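Local coordinates for PrgB (Enterococcus faecalis, PDB 6EVU), which promotes cell aggregation, biofilm formation and conjugation by binding and compacting DNA, the chain here being the adhesin domain of this cell-wall protein, at residues 199-204 and 210-215; 175-180 and 191-196; 265-270 and 307-312; 44-49 and 82-87. One frame throughout, in Å; residues are numbered along the deposited sequence.

Contact 1. Residues 199-204 and 210-215; sequences SLNSSL and HAEFVS. With TRS (2-amino-2-hydroxymethyl-propane-1,3-diol), chain C.
Ser202 and Ala211 form a single antiparallel bridge, a non-hydrogen-bonded pair with their CA atoms 4.0 Å apart, flanked by two backbone bonds. In one, Ser203 N gives an almost straight bond (178°) to His210 O at 2.8 Å; in the other, Glu212 N reaches Asn201 O at 3.0 Å. A water donates to both Leu200 O and Glu212 O and so links the two backbones beyond the bridge. Serine suits position 203 because its short hydroxyl, held between the backbone N and the carbonyl carbon (chi1 62°), can accept from His210 N, with OG 3.0 Å from that nitrogen. Ser202 OG begins an ST turn by accepting from Leu204 N, and also bonds to Ser241 O. On the apolar side, Leu204 CD1 presses tightly on Ala211 CB at 3.5 Å, where a small methyl fits. Further along, Asn201 OD1 and Glu212 OE1 lie 3.4 Å apart, two acceptors that cannot bond each other. The amine of a bound Tris molecule, probably from the crystallisation liquor, resolves this: its N donates to Asn201 OD1 at 2.8 Å, and also to Glu212 OE1 and Ser199 OG. Tris O3 donates to Glu212 OE2 at 2.7 Å, while Asp260 and Trp301 N complete the site. Asn201 ND2 turns to Asp246. The loop is thus fastened to strand 211-215 by its backbone, and the acceptors gathered at one end form an acidic site suited to a small, probably protonated, amine.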
loop_
_atom_site.group_PDB
_atom_site.type_symbol
_atom_site.label_atom_id
_atom_site.label_comp_id
_atom_site.label_asym_id
_atom_site.label_seq_id
_atom_site.Cartn_x
_atom_site.Cartn_y
_atom_site.Cartn_z
ATOM N N SER A 199 -2.648 -4.653 -6.678
ATOM C CA SER A 199 -1.300 -5.129 -6.913
ATOM C C SER A 199 -0.777 -5.892 -5.695
ATOM O O SER A 199 0.352 -5.665 -5.201
ATOM C CB SER A 199 -0.402 -3.945 -7.270
ATOM O OG SER A 199 0.812 -4.363 -7.852
ATOM N N LEU A 200 -1.611 -6.747 -5.097
ATOM C CA LEU A 200 -1.128 -7.466 -3.907
ATOM C C LEU A 200 -0.616 -8.819 -4.389
ATOM O O LEU A 200 -1.323 -9.832 -4.366
ATOM C CB LEU A 200 -2.195 -7.594 -2.817
ATOM C CG LEU A 200 -2.740 -6.249 -2.318
ATOM C CD1 LEU A 200 -3.939 -6.444 -1.394
ATOM C CD2 LEU A 200 -1.600 -5.512 -1.603
ATOM N N ASN A 201 0.618 -8.812 -4.891
ATOM C CA ASN A 201 1.204 -10.020 -5.448
ATOM C C ASN A 201 1.667 -10.959 -4.331
ATOM O O ASN A 201 1.920 -10.552 -3.193
ATOM C CB ASN A 201 2.417 -9.710 -6.326
ATOM C CG ASN A 201 3.532 -8.978 -5.550
ATOM O OD1 ASN A 201 3.341 -7.851 -5.101
ATOM N ND2 ASN A 201 4.664 -9.641 -5.349
ATOM N N SER A 202 1.839 -12.225 -4.691
ATOM C CA SER A 202 2.232 -13.247 -3.736
ATOM C C SER A 202 2.998 -14.352 -4.440
ATOM O O SER A 202 2.624 -14.787 -5.538
ATOM C CB SER A 202 1.029 -13.853 -3.027
ATOM O OG SER A 202 1.471 -14.893 -2.181
ATOM N N SER A 203 4.072 -14.795 -3.795
ATOM C CA SER A 203 4.894 -15.899 -4.256
ATOM C C SER A 203 4.902 -17.031 -3.232
ATOM O O SER A 203 5.768 -17.904 -3.274
ATOM C CB SER A 203 6.309 -15.395 -4.529
ATOM O OG SER A 203 6.871 -14.906 -3.317
ATOM N N LEU A 204 3.919 -17.039 -2.332
ATOM C CA LEU A 204 3.927 -17.917 -1.169
ATOM C C LEU A 204 3.796 -19.382 -1.570
ATOM O O LEU A 204 2.927 -19.750 -2.369
ATOM C CB LEU A 204 2.781 -17.563 -0.230
ATOM C CG LEU A 204 3.002 -16.366 0.701
ATOM C CD1 LEU A 204 1.664 -16.034 1.300
ATOM C CD2 LEU A 204 4.038 -16.685 1.786
ATOM N N HIS A 210 6.720 -14.948 -0.370
ATOM C CA HIS A 210 6.159 -13.887 0.463
ATOM C C HIS A 210 4.923 -13.330 -0.216
ATOM O O HIS A 210 4.745 -13.482 -1.427
ATOM C CB HIS A 210 7.185 -12.763 0.739
ATOM C CG HIS A 210 7.369 -11.789 -0.382
ATOM N ND1 HIS A 210 8.281 -11.984 -1.398
ATOM C CD2 HIS A 210 6.792 -10.588 -0.619
ATOM C CE1 HIS A 210 8.229 -10.955 -2.230
ATOM N NE2 HIS A 210 7.333 -10.096 -1.782
ATOM N N ALA A 211 4.100 -12.618 0.553
ATOM C CA ALA A 211 2.933 -11.963 -0.037
ATOM C C ALA A 211 2.815 -10.538 0.485
ATOM O O ALA A 211 3.106 -10.287 1.653
ATOM C CB ALA A 211 1.627 -12.687 0.280
ATOM N N GLU A 212 2.404 -9.633 -0.404
ATOM C CA GLU A 212 1.926 -8.300 -0.013
ATOM C C GLU A 212 0.472 -8.415 0.448
ATOM O O GLU A 212 -0.315 -9.190 -0.131
ATOM C CB GLU A 212 2.074 -7.294 -1.163
ATOM C CG GLU A 212 3.465 -7.322 -1.731
ATOM C CD GLU A 212 3.837 -6.112 -2.548
ATOM O OE1 GLU A 212 2.948 -5.290 -2.862
ATOM O OE2 GLU A 212 5.024 -6.015 -2.940
ATOM N N PHE A 213 0.139 -7.707 1.539
ATOM C CA PHE A 213 -1.179 -7.796 2.185
ATOM C C PHE A 213 -1.673 -6.422 2.610
ATOM O O PHE A 213 -0.913 -5.441 2.644
ATOM C CB PHE A 213 -1.144 -8.706 3.440
ATOM C CG PHE A 213 -0.259 -8.171 4.571
ATOM C CD1 PHE A 213 -0.774 -7.315 5.537
ATOM C CD2 PHE A 213 1.070 -8.586 4.666
ATOM C CE1 PHE A 213 0.009 -6.844 6.566
ATOM C CE2 PHE A 213 1.873 -8.140 5.717
ATOM C CZ PHE A 213 1.359 -7.266 6.659
ATOM N N VAL A 214 -2.967 -6.369 2.957
ATOM C CA VAL A 214 -3.549 -5.322 3.772
ATOM C C VAL A 214 -4.204 -5.951 4.993
ATOM O O VAL A 214 -4.532 -7.135 4.997
ATOM C CB VAL A 214 -4.561 -4.495 2.965
ATOM C CG1 VAL A 214 -3.815 -3.730 1.890
ATOM C CG2 VAL A 214 -5.707 -5.425 2.320
ATOM N N SER A 215 -4.356 -5.160 6.058
ATOM C CA SER A 215 -4.887 -5.688 7.319
ATOM C C SER A 215 -5.306 -4.518 8.202
ATOM O O SER A 215 -5.084 -3.348 7.856
ATOM C CB SER A 215 -3.848 -6.555 8.036
ATOM O OG SER A 215 -2.785 -5.705 8.435
HETATM C C TRS C . 4.148 -4.534 -6.462
HETATM C C1 TRS C . 4.265 -5.169 -7.878
HETATM C C2 TRS C . 3.786 -3.047 -6.538
HETATM C C3 TRS C . 5.479 -4.719 -5.686
HETATM N N TRS C . 3.041 -5.211 -5.811
HETATM O O1 TRS C . 4.400 -6.561 -7.605
HETATM O O2 TRS C . 2.645 -2.841 -7.329
HETATM O O3 TRS C . 5.382 -3.870 -4.515
HETATM O O HOH W 1 -1.345 -11.110 -1.783
#

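Contact 2. Residues 175-180 and 191-196; sequences IKFFDA and SPFAYA
Phe177 drives the edge of its ring toward the face of Phe193 in an offset T-shaped pair, the planes standing at 84° and the centroids 5.6 Å apart. The touching edge is the CD2–CE2 side of Phe177. Phe193 CE2 lies close to the plane of the Phe177 ring, 3.9 Å from Phe177 CE2, and Phe193 CZ sits 4.1 Å from Phe177 CD2. The rings are displaced, so the meeting falls on the far rim of Phe193 and not on its centre, and the side chains run past one another in opposite directions. Both side chains set out toward the other segment, and CG beside the backbone N (chi1 -56° in Phe177, -72° in Phe193) sets how each ring is swung. The packing joins the large antiparallel sheet, through strand 169-179, to a small three-stranded one, through strand 193-197, within a domain with the beta-sandwich core expected of the antigen I/II family; Phe177 CA and Phe193 CA are 11.1 Å apart. Phenylalanine suits both positions, since each ring extends far enough from its strand for the two to meet midway without any polar group to satisfy. Alternation sorts the chemistry: Ile175 and Phe177 point inward, Lys176 away. Ile175 CG2 rests on one face of the Phe177 ring, 3.4 Å above its plane and toward the rim. Tyr121 makes a second edge-to-face pair with Phe193, and Ile280 touches both phenylalanines.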
loop_
_atom_site.group_PDB
_atom_site.type_symbol
_atom_site.label_atom_id
_atom_site.label_comp_id
_atom_site.label_asym_id
_atom_site.label_seq_id
_atom_site.Cartn_x
_atom_site.Cartn_y
_atom_site.Cartn_z
ATOM N N ILE A 175 -5.607 8.685 6.212
ATOM C CA ILE A 175 -5.659 9.750 5.205
ATOM C C ILE A 175 -6.740 10.751 5.589
ATOM O O ILE A 175 -7.856 10.361 5.941
ATOM C CB ILE A 175 -5.942 9.175 3.806
ATOM C CG1 ILE A 175 -4.773 8.284 3.362
ATOM C CG2 ILE A 175 -6.199 10.323 2.737
ATOM C CD1 ILE A 175 -5.099 7.296 2.217
ATOM N N LYS A 176 -6.425 12.046 5.496
ATOM C CA LYS A 176 -7.433 13.077 5.668
ATOM C C LYS A 176 -7.507 13.888 4.397
ATOM O O LYS A 176 -6.470 14.298 3.869
ATOM C CB LYS A 176 -7.122 14.003 6.836
ATOM C CG LYS A 176 -7.223 13.380 8.183
ATOM C CD LYS A 176 -7.003 14.480 9.212
ATOM C CE LYS A 176 -6.851 13.906 10.596
ATOM N NZ LYS A 176 -6.600 14.990 11.612
ATOM N N PHE A 177 -8.724 14.110 3.904
ATOM C CA PHE A 177 -8.929 14.954 2.719
ATOM C C PHE A 177 -9.471 16.286 3.183
ATOM O O PHE A 177 -10.305 16.318 4.084
ATOM C CB PHE A 177 -9.937 14.327 1.767
ATOM C CG PHE A 177 -9.588 12.961 1.328
ATOM C CD1 PHE A 177 -8.504 12.727 0.496
ATOM C CD2 PHE A 177 -10.364 11.892 1.742
ATOM C CE1 PHE A 177 -8.218 11.453 0.059
ATOM C CE2 PHE A 177 -10.044 10.610 1.374
ATOM C CZ PHE A 177 -8.988 10.380 0.530
ATOM N N PHE A 178 -9.049 17.385 2.523
ATOM C CA PHE A 178 -9.505 18.717 2.911
ATOM C C PHE A 178 -10.085 19.472 1.734
ATOM O O PHE A 178 -9.545 19.432 0.613
ATOM C CB PHE A 178 -8.358 19.523 3.528
ATOM C CG PHE A 178 -7.796 18.912 4.783
ATOM C CD1 PHE A 178 -6.741 18.017 4.721
ATOM C CD2 PHE A 178 -8.326 19.239 6.014
ATOM C CE1 PHE A 178 -6.217 17.441 5.922
ATOM C CE2 PHE A 178 -7.855 18.684 7.175
ATOM C CZ PHE A 178 -6.756 17.783 7.128
ATOM N N ASP A 179 -11.182 20.174 2.003
ATOM C CA ASP A 179 -11.802 21.036 1.006
ATOM C C ASP A 179 -11.049 22.370 0.941
ATOM O O ASP A 179 -10.073 22.601 1.656
ATOM C CB ASP A 179 -13.297 21.177 1.287
ATOM C CG ASP A 179 -13.634 22.086 2.482
ATOM O OD1 ASP A 179 -12.838 22.955 2.880
ATOM O OD2 ASP A 179 -14.768 21.940 3.001
ATOM N N ALA A 180 -11.446 23.209 -0.017
ATOM C CA ALA A 180 -10.727 24.452 -0.296
ATOM C C ALA A 180 -10.685 25.366 0.909
ATOM O O ALA A 180 -9.713 26.109 1.095
ATOM C CB ALA A 180 -11.393 25.184 -1.467
ATOM N N SER A 191 -23.081 7.228 1.377
ATOM C CA SER A 191 -22.138 7.387 0.273
ATOM C C SER A 191 -20.728 7.204 0.812
ATOM O O SER A 191 -19.915 8.140 0.823
ATOM C CB SER A 191 -22.330 8.745 -0.402
ATOM O OG SER A 191 -23.671 8.848 -0.919
ATOM N N PRO A 192 -20.401 5.985 1.264
ATOM C CA PRO A 192 -19.069 5.721 1.807
ATOM C C PRO A 192 -17.966 5.978 0.794
ATOM O O PRO A 192 -18.179 5.979 -0.419
ATOM C CB PRO A 192 -19.130 4.233 2.181
ATOM C CG PRO A 192 -20.215 3.648 1.310
ATOM C CD PRO A 192 -21.225 4.762 1.175
ATOM N N PHE A 193 -16.781 6.247 1.330
ATOM C CA PHE A 193 -15.563 6.279 0.523
ATOM C C PHE A 193 -15.242 4.876 0.052
ATOM O O PHE A 193 -15.369 3.905 0.815
ATOM C CB PHE A 193 -14.369 6.749 1.351
ATOM C CG PHE A 193 -14.369 8.192 1.692
ATOM C CD1 PHE A 193 -15.170 9.113 1.022
ATOM C CD2 PHE A 193 -13.551 8.647 2.712
ATOM C CE1 PHE A 193 -15.101 10.483 1.366
ATOM C CE2 PHE A 193 -13.489 10.000 3.029
ATOM C CZ PHE A 193 -14.245 10.898 2.404
ATOM N N ALA A 194 -14.789 4.765 -1.185
ATOM C CA ALA A 194 -14.276 3.503 -1.691
ATOM C C ALA A 194 -12.867 3.719 -2.231
ATOM O O ALA A 194 -12.611 4.660 -3.000
ATOM C CB ALA A 194 -15.208 2.910 -2.763
ATOM N N TYR A 195 -11.970 2.816 -1.877
ATOM C CA TYR A 195 -10.593 2.928 -2.326
ATOM C C TYR A 195 -10.074 1.564 -2.730
ATOM O O TYR A 195 -10.587 0.532 -2.287
ATOM C CB TYR A 195 -9.673 3.515 -1.255
ATOM C CG TYR A 195 -9.763 2.927 0.161
ATOM C CD1 TYR A 195 -10.755 3.319 1.060
ATOM C CD2 TYR A 195 -8.819 2.011 0.584
ATOM C CE1 TYR A 195 -10.786 2.755 2.395
ATOM C CE2 TYR A 195 -8.807 1.483 1.874
ATOM C CZ TYR A 195 -9.788 1.853 2.761
ATOM O OH TYR A 195 -9.754 1.338 4.023
ATOM N N ALA A 196 -9.095 1.575 -3.631
ATOM C CA ALA A 196 -8.566 0.346 -4.189
ATOM C C ALA A 196 -7.490 -0.239 -3.280
ATOM O O ALA A 196 -6.704 0.481 -2.653
ATOM C CB ALA A 196 -7.958 0.612 -5.557
#

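Contact 3. Residues 265-270 and 307-312; sequences KNAYFG and NLNAQS
Asn309 lays its CB against the backbone of Tyr268, and this is where the two loops come close: Asn309 CB is 3.9 Å from Tyr268 CA, and Tyr268 CB is 3.5 Å from Asn309 O. The approach is carbon against backbone, and on one side the backbone is that of a short 3-10 segment, 267-269, in which Phe269 N bonds Asn266 O at 2.8 Å and Gly270 N bonds Ala267 O. The amide end of Asn309 is held more loosely across the contact. Its ND2 stays 4.0 Å from Ala267 O, and its OD1 lies 4.1 Å from Ala267 CB, so the small methyl gives the amide a surface to rest against and little more. What fixes the amide is Ser271, whose OG bonds both Asn309 ND2 and Ala267 O and so joins the two segments through a third residue. An asparagine serves here because its methylene packs while its amide reaches that hydroxyl. The Tyr268 ring belongs to the partly exposed side: with CG between the backbone N and the carbonyl carbon (chi1 75°), it leads away from Asn309 and takes Phe269 CD1 over its centre, 3.6 Å above the plane. The contact brings the loop ahead of strand 272-276 against the C-terminal passage between strands 299-302 and 312-313, where Leu308 packs on Ala194 and Ala196 of strand 193-197.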
loop_
_atom_site.group_PDB
_atom_site.type_symbol
_atom_site.label_atom_id
_atom_site.label_comp_id
_atom_site.label_asym_id
_atom_site.label_seq_id
_atom_site.Cartn_x
_atom_site.Cartn_y
_atom_site.Cartn_z
ATOM N N LYS A 265 -6.303 -6.501 -17.703
ATOM C CA LYS A 265 -7.612 -7.130 -17.573
ATOM C C LYS A 265 -7.659 -8.076 -16.381
ATOM O O LYS A 265 -8.729 -8.292 -15.806
ATOM C CB LYS A 265 -7.994 -7.865 -18.868
ATOM C CG LYS A 265 -7.359 -9.246 -19.091
ATOM C CD LYS A 265 -8.194 -10.150 -19.991
ATOM C CE LYS A 265 -7.496 -11.487 -20.242
ATOM N NZ LYS A 265 -8.451 -12.601 -20.509
ATOM N N ASN A 266 -6.517 -8.617 -15.971
ATOM C CA ASN A 266 -6.452 -9.573 -14.882
ATOM C C ASN A 266 -5.968 -8.937 -13.582
ATOM O O ASN A 266 -5.626 -9.660 -12.638
ATOM C CB ASN A 266 -5.540 -10.734 -15.268
ATOM C CG ASN A 266 -6.158 -11.643 -16.305
ATOM O OD1 ASN A 266 -7.366 -11.569 -16.597
ATOM N ND2 ASN A 266 -5.336 -12.522 -16.867
ATOM N N ALA A 267 -5.940 -7.604 -13.516
ATOM C CA ALA A 267 -5.350 -6.945 -12.361
ATOM C C ALA A 267 -6.179 -7.168 -11.116
ATOM O O ALA A 267 -5.658 -7.080 -9.998
ATOM C CB ALA A 267 -5.189 -5.445 -12.638
ATOM N N TYR A 268 -7.464 -7.446 -11.293
ATOM C CA TYR A 268 -8.305 -7.831 -10.171
ATOM C C TYR A 268 -7.796 -9.076 -9.468
ATOM O O TYR A 268 -8.191 -9.313 -8.320
ATOM C CB TYR A 268 -9.754 -8.043 -10.651
ATOM C CG TYR A 268 -10.068 -9.313 -11.447
ATOM C CD1 TYR A 268 -9.784 -9.421 -12.801
ATOM C CD2 TYR A 268 -10.692 -10.395 -10.829
ATOM C CE1 TYR A 268 -10.118 -10.592 -13.520
ATOM C CE2 TYR A 268 -11.005 -11.539 -11.513
ATOM C CZ TYR A 268 -10.720 -11.646 -12.861
ATOM O OH TYR A 268 -11.057 -12.823 -13.527
ATOM N N PHE A 269 -6.972 -9.900 -10.143
ATOM C CA PHE A 269 -6.437 -11.102 -9.500
ATOM C C PHE A 269 -5.793 -10.754 -8.169
ATOM O O PHE A 269 -5.819 -11.553 -7.226
ATOM C CB PHE A 269 -5.395 -11.801 -10.386
ATOM C CG PHE A 269 -5.978 -12.571 -11.555
ATOM C CD1 PHE A 269 -7.343 -12.588 -11.797
ATOM C CD2 PHE A 269 -5.147 -13.278 -12.406
ATOM C CE1 PHE A 269 -7.878 -13.323 -12.889
ATOM C CE2 PHE A 269 -5.666 -14.001 -13.482
ATOM C CZ PHE A 269 -7.030 -14.016 -13.722
ATOM N N GLY A 270 -5.211 -9.565 -8.073
ATOM C CA GLY A 270 -4.570 -9.191 -6.825
ATOM C C GLY A 270 -5.163 -7.982 -6.136
ATOM O O GLY A 270 -4.420 -7.226 -5.493
ATOM N N ASN A 307 -9.300 3.957 -8.165
ATOM C CA ASN A 307 -9.443 3.151 -9.381
ATOM C C ASN A 307 -9.616 1.695 -8.977
ATOM O O ASN A 307 -8.640 0.945 -8.836
ATOM C CB ASN A 307 -8.205 3.333 -10.247
ATOM C CG ASN A 307 -8.209 4.649 -11.009
ATOM O OD1 ASN A 307 -7.262 5.450 -10.901
ATOM N ND2 ASN A 307 -9.260 4.868 -11.823
ATOM N N LEU A 308 -10.858 1.304 -8.712
ATOM C CA LEU A 308 -11.133 -0.037 -8.232
ATOM C C LEU A 308 -11.052 -1.001 -9.399
ATOM O O LEU A 308 -11.554 -0.722 -10.500
ATOM C CB LEU A 308 -12.526 -0.118 -7.579
ATOM C CG LEU A 308 -12.953 1.049 -6.688
ATOM C CD1 LEU A 308 -14.340 0.836 -6.079
ATOM C CD2 LEU A 308 -11.906 1.157 -5.599
ATOM N N ASN A 309 -10.479 -2.176 -9.155
ATOM C CA ASN A 309 -10.512 -3.207 -10.188
ATOM C C ASN A 309 -11.799 -4.032 -10.163
ATOM O O ASN A 309 -11.824 -5.181 -10.664
ATOM C CB ASN A 309 -9.266 -4.079 -10.080
ATOM C CG ASN A 309 -8.019 -3.316 -10.470
ATOM O OD1 ASN A 309 -7.990 -2.689 -11.530
ATOM N ND2 ASN A 309 -7.000 -3.349 -9.626
ATOM N N ALA A 310 -12.901 -3.444 -9.676
ATOM C CA ALA A 310 -14.215 -4.063 -9.742
ATOM C C ALA A 310 -15.291 -2.978 -9.818
ATOM O O ALA A 310 -15.013 -1.782 -9.694
ATOM C CB ALA A 310 -14.448 -4.991 -8.547
ATOM N N GLN A 311 -16.532 -3.409 -10.035
ATOM C CA GLN A 311 -17.674 -2.509 -10.003
ATOM C C GLN A 311 -18.640 -2.855 -8.893
ATOM O O GLN A 311 -19.523 -2.046 -8.578
ATOM C CB GLN A 311 -18.442 -2.540 -11.339
ATOM C CG GLN A 311 -17.545 -2.678 -12.558
ATOM C CD GLN A 311 -17.406 -1.376 -13.334
ATOM O OE1 GLN A 311 -17.062 -0.334 -12.758
ATOM N NE2 GLN A 311 -17.683 -1.425 -14.646
ATOM N N SER A 312 -18.523 -4.047 -8.319
ATOM C CA SER A 312 -19.445 -4.512 -7.302
ATOM C C SER A 312 -18.643 -5.426 -6.403
ATOM O O SER A 312 -17.517 -5.795 -6.728
ATOM C CB SER A 312 -20.673 -5.208 -7.908
ATOM O OG SER A 312 -20.328 -6.344 -8.674
#

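Contact 4. Residues 44-49 and 82-87; sequences SSIKGG and GNFQNS
An Asx motif in the loop ahead of strand 88-89 presents Phe84 to the strand 42-47, where Ile46 receives it. Across the contact, Ile46 CD1 lies at the edge of the Phe84 ring, in its plane, 3.9 Å from Phe84 CE1, and Ile46 CG1 is equally near that same atom. The two side chains cross at about a right angle. Phe84 CZ also comes to 4.4 Å from Ser44 O, a loose approach. The ring reaches the strand because CG stands opposite the backbone N (chi1 -174°), extending the side chain out of the loop. Behind it the loop is braced by two asparagines bonded reciprocally: Asn86 N gives a bond to Asn83 OD1 at 2.9 Å, nearly along the C=O axis, while Asn83 N donates to Asn86 OD1 at 2.8 Å. Tyr100 of strand 99-104 stacks on the Phe84 ring and also touches Ile46, adding a second aromatic surface to the pair. A branched aliphatic residue and a ring suit a join made by apolar contact, without directional bonds between the two segments; the paired asparagine bonds hold the loop that carries the phenylalanine, and probably help to keep its ring in place.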
loop_
_atom_site.group_PDB
_atom_site.type_symbol
_atom_site.label_atom_id
_atom_site.label_comp_id
_atom_site.label_asym_id
_atom_site.label_seq_id
_atom_site.Cartn_x
_atom_site.Cartn_y
_atom_site.Cartn_z
ATOM N N SER A 44 3.861 19.445 0.192
ATOM C CA SER A 44 4.227 20.740 0.773
ATOM C C SER A 44 5.050 20.620 2.043
ATOM O O SER A 44 5.849 21.526 2.333
ATOM C CB SER A 44 2.988 21.566 1.104
ATOM O OG SER A 44 2.118 20.793 1.912
ATOM N N SER A 45 4.894 19.525 2.796
ATOM C CA SER A 45 5.721 19.319 3.976
ATOM C C SER A 45 5.661 17.858 4.383
ATOM O O SER A 45 4.699 17.135 4.093
ATOM C CB SER A 45 5.279 20.192 5.149
ATOM O OG SER A 45 4.004 19.772 5.595
ATOM N N ILE A 46 6.700 17.453 5.109
ATOM C CA ILE A 46 6.763 16.148 5.745
ATOM C C ILE A 46 7.198 16.368 7.175
ATOM O O ILE A 46 8.287 16.919 7.401
ATOM C CB ILE A 46 7.763 15.209 5.053
ATOM C CG1 ILE A 46 7.400 15.083 3.559
ATOM C CG2 ILE A 46 7.819 13.846 5.754
ATOM C CD1 ILE A 46 8.387 14.226 2.730
ATOM N N LYS A 47 6.385 15.913 8.127
ATOM C CA LYS A 47 6.636 16.222 9.535
ATOM C C LYS A 47 6.618 14.950 10.348
ATOM O O LYS A 47 5.841 14.014 10.073
ATOM C CB LYS A 47 5.598 17.219 10.122
ATOM C CG LYS A 47 5.685 18.596 9.543
ATOM C CD LYS A 47 6.720 19.419 10.281
ATOM C CE LYS A 47 6.770 20.840 9.751
ATOM N NZ LYS A 47 7.341 20.906 8.368
ATOM N N GLY A 48 7.496 14.879 11.381
ATOM C CA GLY A 48 7.481 13.743 12.273
ATOM C C GLY A 48 8.539 12.697 12.023
ATOM O O GLY A 48 8.680 11.783 12.850
ATOM N N GLY A 49 9.251 12.742 10.900
ATOM C CA GLY A 49 10.225 11.704 10.597
ATOM C C GLY A 49 11.598 12.271 10.311
ATOM O O GLY A 49 11.744 13.384 9.804
ATOM N N GLY A 82 19.465 13.548 7.080
ATOM C CA GLY A 82 19.151 14.509 6.049
ATOM C C GLY A 82 18.205 15.597 6.519
ATOM O O GLY A 82 17.834 15.699 7.690
ATOM N N ASN A 83 17.792 16.416 5.564
ATOM C CA ASN A 83 16.744 17.395 5.769
ATOM C C ASN A 83 15.837 17.332 4.551
ATOM O O ASN A 83 16.041 16.516 3.651
ATOM C CB ASN A 83 17.332 18.788 6.029
ATOM C CG ASN A 83 18.195 19.276 4.908
ATOM O OD1 ASN A 83 17.933 19.019 3.727
ATOM N ND2 ASN A 83 19.231 20.046 5.270
ATOM N N PHE A 84 14.794 18.156 4.545
ATOM C CA PHE A 84 13.795 18.068 3.480
ATOM C C PHE A 84 14.422 18.355 2.114
ATOM O O PHE A 84 14.160 17.646 1.129
ATOM C CB PHE A 84 12.656 19.043 3.796
ATOM C CG PHE A 84 11.473 18.965 2.848
ATOM C CD1 PHE A 84 10.706 17.822 2.703
ATOM C CD2 PHE A 84 11.110 20.078 2.124
ATOM C CE1 PHE A 84 9.592 17.825 1.824
ATOM C CE2 PHE A 84 10.021 20.073 1.264
ATOM C CZ PHE A 84 9.246 18.953 1.122
ATOM N N GLN A 85 15.310 19.344 2.061
ATOM C CA GLN A 85 16.036 19.663 0.829
ATOM C C GLN A 85 16.824 18.465 0.280
ATOM O O GLN A 85 16.679 18.110 -0.894
ATOM C CB GLN A 85 16.984 20.857 1.061
ATOM C CG GLN A 85 17.446 21.553 -0.226
ATOM C CD GLN A 85 18.514 20.766 -1.001
ATOM O OE1 GLN A 85 19.419 20.140 -0.413
ATOM N NE2 GLN A 85 18.413 20.797 -2.333
ATOM N N ASN A 86 17.743 17.898 1.068
ATOM C CA ASN A 86 18.694 16.942 0.508
ATOM C C ASN A 86 18.164 15.505 0.518
ATOM O O ASN A 86 18.866 14.590 0.049
ATOM C CB ASN A 86 20.057 17.030 1.230
ATOM C CG ASN A 86 19.985 16.698 2.734
ATOM O OD1 ASN A 86 19.155 15.890 3.189
ATOM N ND2 ASN A 86 20.929 17.282 3.507
ATOM N N SER A 87 16.933 15.299 0.994
ATOM C CA SER A 87 16.273 13.992 0.942
ATOM C C SER A 87 15.511 13.756 -0.361
ATOM O O SER A 87 14.989 12.668 -0.568
ATOM C CB SER A 87 15.328 13.817 2.137
ATOM O OG SER A 87 14.180 14.631 1.990
#

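Contacts 1 and 2 are buried, whereas contacts 3 and 4 are partly buried, the first loop against loop, the second loop against strand. Contact 1 is the polar one, with a backbone bridge, a water and a bound Tris; contacts 2 and 4 are apolar, an aromatic pair between sheets and an aliphatic-aromatic touch at the side of the domain. Contact 3 relies on a serine outside its segments. Contacts 1, 2 and 4 all reach the large antiparallel sheet, though contacts 1 and 4 lie on opposite sides of the chain's centre. Contact 3 touches both buried ones: Gly270 O probably bonds Leu200 N of contact 1, and the 307-312 loop lies against strand 193-197 of contact 2.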